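Local atomic coordinates of angiotensin-converting enzyme (Anopheles gambiae, PDB entry 6S1Y), a protein that is a zinc metallopeptidase of the angiotensin-converting enzyme family that probably cleaves small peptides, and is studied as a target for insecticide design against mosquitoes. Residues A[102-106]-A[173-178]; A[390-394]-A[504-508]. All coordinates share one frame; numbering follows the deposited sequence.

Contact 1: residues A[102-106]-A[173-178]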
loop_
_atom_site.group_PDB
_atom_site.type_symbol
_atom_site.label_atom_id
_atom_site.label_comp_id
_atom_site.label_asym_id
_atom_site.label_seq_id
_atom_site.Cartn_x
_atom_site.Cartn_y
_atom_site.Cartn_z
ATOM N N GLN A 102 16.681 -11.846 21.623
ATOM C CA GLN A 102 15.769 -10.720 21.451
ATOM C C GLN A 102 15.264 -10.630 20.015
ATOM O O GLN A 102 14.127 -10.202 19.785
ATOM C CB GLN A 102 16.459 -9.417 21.863
ATOM C CG GLN A 102 16.691 -9.248 23.372
ATOM C CD GLN A 102 17.275 -7.867 23.715
ATOM O OE1 GLN A 102 18.440 -7.591 23.439
ATOM N NE2 GLN A 102 16.451 -6.993 24.297
ATOM N N PHE A 103 16.091 -11.021 19.043
ATOM C CA PHE A 103 15.639 -11.106 17.656
ATOM C C PHE A 103 14.448 -12.052 17.531
ATOM O O PHE A 103 13.396 -11.684 16.995
ATOM C CB PHE A 103 16.802 -11.561 16.774
ATOM C CG PHE A 103 16.464 -11.682 15.306
ATOM C CD1 PHE A 103 16.634 -10.611 14.454
ATOM C CD2 PHE A 103 16.007 -12.880 14.783
ATOM C CE1 PHE A 103 16.334 -10.709 13.108
ATOM C CE2 PHE A 103 15.710 -12.997 13.419
ATOM C CZ PHE A 103 15.875 -11.908 12.582
ATOM N N LYS A 104 14.580 -13.272 18.039
ATOM C CA LYS A 104 13.478 -14.212 17.913
ATOM C C LYS A 104 12.290 -13.785 18.761
ATOM O O LYS A 104 11.144 -14.140 18.450
ATOM C CB LYS A 104 13.939 -15.620 18.287
ATOM C CG LYS A 104 15.137 -16.086 17.475
ATOM C CD LYS A 104 15.337 -17.593 17.596
ATOM C CE LYS A 104 16.803 -17.970 17.806
ATOM N NZ LYS A 104 16.891 -19.222 18.614
ATOM N N GLU A 105 12.531 -13.030 19.828
ATOM C CA GLU A 105 11.415 -12.544 20.633
ATOM C C GLU A 105 10.629 -11.490 19.854
ATOM O O GLU A 105 9.396 -11.454 19.903
ATOM C CB GLU A 105 11.933 -11.988 21.958
ATOM C CG GLU A 105 10.868 -11.835 23.030
ATOM C CD GLU A 105 11.396 -11.231 24.328
ATOM O OE1 GLU A 105 12.460 -10.555 24.318
ATOM O OE2 GLU A 105 10.725 -11.427 25.361
ATOM N N LEU A 106 11.329 -10.657 19.087
ATOM C CA LEU A 106 10.676 -9.645 18.274
ATOM C C LEU A 106 9.870 -10.274 17.142
ATOM O O LEU A 106 8.682 -9.970 16.971
ATOM C CB LEU A 106 11.730 -8.681 17.732
ATOM C CG LEU A 106 11.285 -7.678 16.685
ATOM C CD1 LEU A 106 10.125 -6.822 17.182
ATOM C CD2 LEU A 106 12.458 -6.811 16.290
ATOM N N LYS A 173 5.390 -5.418 23.222
ATOM C CA LYS A 173 6.698 -6.054 23.131
ATOM C C LYS A 173 7.378 -5.709 21.817
ATOM O O LYS A 173 8.582 -5.433 21.780
ATOM C CB LYS A 173 6.539 -7.568 23.273
ATOM C CG LYS A 173 7.823 -8.353 23.007
ATOM C CD LYS A 173 8.915 -8.021 24.020
ATOM C CE LYS A 173 8.562 -8.533 25.413
ATOM N NZ LYS A 173 9.579 -8.110 26.419
ATOM N N TYR A 174 6.622 -5.715 20.723
ATOM C CA TYR A 174 7.187 -5.351 19.432
ATOM C C TYR A 174 7.725 -3.936 19.448
ATOM O O TYR A 174 8.794 -3.657 18.890
ATOM C CB TYR A 174 6.109 -5.506 18.361
ATOM C CG TYR A 174 6.171 -4.564 17.182
ATOM C CD1 TYR A 174 7.208 -4.627 16.253
ATOM C CD2 TYR A 174 5.150 -3.657 16.959
ATOM C CE1 TYR A 174 7.232 -3.782 15.156
ATOM C CE2 TYR A 174 5.160 -2.817 15.859
ATOM C CZ TYR A 174 6.191 -2.883 14.953
ATOM O OH TYR A 174 6.166 -2.030 13.857
ATOM N N VAL A 175 6.995 -3.019 20.073
ATOM C CA VAL A 175 7.471 -1.643 20.116
ATOM C C VAL A 175 8.787 -1.558 20.873
ATOM O O VAL A 175 9.714 -0.848 20.453
ATOM C CB VAL A 175 6.401 -0.730 20.726
ATOM C CG1 VAL A 175 7.030 0.557 21.217
ATOM C CG2 VAL A 175 5.329 -0.458 19.682
ATOM N N GLU A 176 8.891 -2.279 21.998
ATOM C CA GLU A 176 10.069 -2.148 22.858
ATOM C C GLU A 176 11.318 -2.666 22.162
ATOM O O GLU A 176 12.376 -2.034 22.234
ATOM C CB GLU A 176 9.853 -2.881 24.187
ATOM C CG GLU A 176 9.099 -2.038 25.199
ATOM C CD GLU A 176 8.271 -2.847 26.196
ATOM O OE1 GLU A 176 7.549 -2.213 27.004
ATOM O OE2 GLU A 176 8.335 -4.096 26.175
ATOM N N LEU A 177 11.211 -3.803 21.467
ATOM C CA LEU A 177 12.376 -4.378 20.810
ATOM C C LEU A 177 12.655 -3.738 19.465
ATOM O O LEU A 177 13.802 -3.761 18.999
ATOM C CB LEU A 177 12.186 -5.882 20.646
ATOM C CG LEU A 177 12.196 -6.646 21.974
ATOM C CD1 LEU A 177 11.688 -8.062 21.795
ATOM C CD2 LEU A 177 13.603 -6.646 22.577
ATOM N N ASN A 178 11.630 -3.200 18.805
ATOM C CA ASN A 178 11.873 -2.367 17.628
ATOM C C ASN A 178 12.727 -1.174 18.023
ATOM O O ASN A 178 13.607 -0.749 17.267
ATOM C CB ASN A 178 10.544 -1.914 17.001
ATOM C CG ASN A 178 10.729 -0.784 15.957
ATOM O OD1 ASN A 178 11.037 0.349 16.304
ATOM N ND2 ASN A 178 10.537 -1.108 14.684
#

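Contact 2: residues A[390-394]-A[504-508]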
loop_
_atom_site.group_PDB
_atom_site.type_symbol
_atom_site.label_atom_id
_atom_site.label_comp_id
_atom_site.label_asym_id
_atom_site.label_seq_id
_atom_site.Cartn_x
_atom_site.Cartn_y
_atom_site.Cartn_z
ATOM N N VAL A 390 0.683 3.048 -11.416
ATOM C CA VAL A 390 0.780 3.822 -12.658
ATOM C C VAL A 390 0.013 3.125 -13.771
ATOM O O VAL A 390 -0.766 3.749 -14.496
ATOM C CB VAL A 390 2.252 4.051 -13.044
ATOM C CG1 VAL A 390 2.352 4.561 -14.475
ATOM C CG2 VAL A 390 2.904 5.046 -12.065
ATOM N N LEU A 391 0.192 1.808 -13.907
ATOM C CA LEU A 391 -0.615 1.086 -14.882
ATOM C C LEU A 391 -2.096 1.225 -14.554
ATOM O O LEU A 391 -2.917 1.437 -15.452
ATOM C CB LEU A 391 -0.234 -0.397 -14.949
ATOM C CG LEU A 391 1.181 -0.794 -15.373
ATOM C CD1 LEU A 391 1.185 -2.162 -16.072
ATOM C CD2 LEU A 391 1.804 0.250 -16.237
ATOM N N SER A 392 -2.459 1.084 -13.271
ATOM C CA SER A 392 -3.871 1.151 -12.907
ATOM C C SER A 392 -4.480 2.494 -13.281
ATOM O O SER A 392 -5.675 2.558 -13.603
ATOM C CB SER A 392 -4.056 0.905 -11.408
ATOM O OG SER A 392 -3.837 -0.453 -11.101
ATOM N N LEU A 393 -3.691 3.576 -13.238
ATOM C CA LEU A 393 -4.199 4.872 -13.703
ATOM C C LEU A 393 -4.622 4.819 -15.173
ATOM O O LEU A 393 -5.649 5.388 -15.542
ATOM C CB LEU A 393 -3.155 5.973 -13.485
ATOM C CG LEU A 393 -3.026 6.459 -12.031
ATOM C CD1 LEU A 393 -1.873 7.438 -11.855
ATOM C CD2 LEU A 393 -4.297 7.122 -11.564
ATOM N N SER A 394 -3.841 4.151 -16.032
ATOM C CA SER A 394 -4.237 4.022 -17.433
ATOM C C SER A 394 -5.430 3.082 -17.572
ATOM O O SER A 394 -6.384 3.383 -18.303
ATOM C CB SER A 394 -3.070 3.511 -18.294
ATOM O OG SER A 394 -2.086 4.511 -18.530
ATOM N N GLN A 504 3.330 8.528 -7.981
ATOM C CA GLN A 504 2.760 7.803 -9.107
ATOM C C GLN A 504 2.127 8.758 -10.114
ATOM O O GLN A 504 2.038 8.430 -11.309
ATOM C CB GLN A 504 1.748 6.755 -8.649
ATOM C CG GLN A 504 0.401 7.285 -8.167
ATOM C CD GLN A 504 -0.504 6.147 -7.640
ATOM O OE1 GLN A 504 -1.577 5.909 -8.161
ATOM N NE2 GLN A 504 -0.044 5.456 -6.608
ATOM N N PHE A 505 1.671 9.936 -9.678
ATOM C CA PHE A 505 1.108 10.870 -10.654
ATOM C C PHE A 505 2.213 11.606 -11.407
ATOM O O PHE A 505 2.017 12.007 -12.561
ATOM C CB PHE A 505 0.138 11.846 -9.962
ATOM C CG PHE A 505 -1.115 11.169 -9.447
ATOM C CD1 PHE A 505 -1.160 10.619 -8.170
ATOM C CD2 PHE A 505 -2.231 11.051 -10.253
ATOM C CE1 PHE A 505 -2.311 9.970 -7.715
ATOM C CE2 PHE A 505 -3.376 10.398 -9.802
ATOM C CZ PHE A 505 -3.407 9.858 -8.541
ATOM N N GLN A 506 3.379 11.786 -10.774
ATOM C CA GLN A 506 4.549 12.275 -11.501
ATOM C C GLN A 506 4.991 11.270 -12.561
ATOM O O GLN A 506 5.265 11.646 -13.701
ATOM C CB GLN A 506 5.675 12.572 -10.515
ATOM C CG GLN A 506 5.311 13.642 -9.498
ATOM C CD GLN A 506 6.416 13.948 -8.538
ATOM O OE1 GLN A 506 6.376 13.545 -7.363
ATOM N NE2 GLN A 506 7.411 14.687 -9.002
ATOM N N PHE A 507 5.041 9.984 -12.207
ATOM C CA PHE A 507 5.392 8.934 -13.162
ATOM C C PHE A 507 4.356 8.858 -14.283
ATOM O O PHE A 507 4.703 8.785 -15.469
ATOM C CB PHE A 507 5.489 7.584 -12.443
ATOM C CG PHE A 507 6.605 7.487 -11.416
ATOM C CD1 PHE A 507 7.653 8.384 -11.403
ATOM C CD2 PHE A 507 6.613 6.456 -10.497
ATOM C CE1 PHE A 507 8.681 8.255 -10.484
ATOM C CE2 PHE A 507 7.635 6.322 -9.570
ATOM C CZ PHE A 507 8.668 7.222 -9.559
ATOM N N HIS A 508 3.067 8.861 -13.921
ATOM C CA HIS A 508 2.002 8.804 -14.921
ATOM C C HIS A 508 2.094 9.968 -15.899
ATOM O O HIS A 508 1.905 9.790 -17.107
ATOM C CB HIS A 508 0.649 8.803 -14.212
ATOM C CG HIS A 508 -0.545 8.807 -15.123
ATOM N ND1 HIS A 508 -0.867 7.745 -15.932
ATOM C CD2 HIS A 508 -1.527 9.721 -15.299
ATOM C CE1 HIS A 508 -1.987 8.002 -16.579
ATOM N NE2 HIS A 508 -2.405 9.199 -16.218
HETATM O O HOH W 1 -0.397 5.249 -16.580
#

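Contact 1: residues A[102-106]-A[173-178]
Leu177 of helix 168-184 points at helix 100-119 and puts its two methyl groups among Gln102, Glu105 and Leu106. CD2 meets the amide end of Gln102, with Gln102 NE2 3.3 Å from Leu177 CD2. Gln102 CB, CG and CD also line this methyl. CD1 lies against the other flank, where Glu105 OE1 comes to 3.6 Å from Leu177 CD1. The backbone N of Leu106 borders the same methyl. At the base, Leu106 CB and Leu177 CB are 4.1 Å apart.

Leu106 continues the apolar side. With CG anti to the backbone N (chi1 171°), Leu106 CD1 reaches the edge of the Tyr174 ring, close to the ring plane, 3.8 Å from Tyr174 CD1. On the outer side, Lys173 bends at chi2 and chi3 and crosses Glu105 at about a right angle. Lys173 NZ makes a long salt bridge to Glu105 OE2, 3.7 Å, and Lys173 CE packs on the same oxygen.

Further out, the Tyr174 hydroxyl is hydrogen-bonded to Asp491, and Asn178 ND2 to the Tyr95 hydroxyl. Tyr95 also touches Leu106 and Tyr174, and Phe446 of helix 431-447 packs on Tyr174. The short segments run roughly antiparallel, with 142° between their directions and axes 9.8 Å apart. This is a helix pair of the mainly alpha-helical ACE fold. Its chemistry is graded: leucine and tyrosine inside, with an exposed glutamate and a partly exposed lysine at the margin. Cohesion probably comes mainly from the apolar part, because the ion pair is long.

Contact 2: residues A[390-394]-A[504-508]
Leu393 packs against the rings of Phe505 and His508, in a buried crossing of two helices of the mainly alpha-helical ACE fold. Helix 381-395 also carries the zinc ligand Glu385. The short segments meet at 62°, with axes 9.6 Å apart.

Leu393 serves each ring with a different carbon. Leu393 CD1 sits over one face of Phe505, 4.2 Å from the Phe505 ring centroid and 25° off the normal, a CH-pi contact displaced toward the rim. Leu393 CB makes a second CH-pi contact over a face of His508, 4.0 Å from the His508 centroid. CD2 turns to the Phe505 CE2 corner. With CG of His508 anti to its backbone N (chi1 177°), the imidazole turns a face to Leu393 CB and brings CE1 near Ser394 OG. The two side chains cross obliquely.

Val390, three residues earlier, packs on Phe507 and Gln504. Val390 CG2 is 3.6 Å from Phe507 CB and equally close to the carbonyl O of Gln504. The Phe507 ring leads away to helix 554-562 and meets Phe383 edge-to-face. Gln504 NE2 donates a hydrogen bond to Asp389 OD2, one residue before Val390.

Further hydrogen bonds join His508 NE2 to Leu527 O, and Ser394 OG to Ile532 N. A water lies in the imidazole plane, 2.6 Å from His508 ND1. This same water is hydrogen-bonded to Ser394 OG and donates to Val390 O.

In the fold
Contact 1 comes first along the chain, and contact 2 follows it in series. Their centres are 37 Å apart, on opposite sides of the chain's centre, and their nearest atoms are about 23 Å apart. They share no helix. Contact 1 joins helices 100-119 and 168-184, and contact 2 joins helices 381-395 and 495-514. Neither contact includes a residue of the ligand pocket: the side chain of Tyr174 is about 12 Å from the bound ligand, and that of Gln504 about 9 Å. Contact 2 is tied to the zinc site through helix 381-395, which carries the ligand Glu385. Contact 1 is partly buried and contact 2 fully buried.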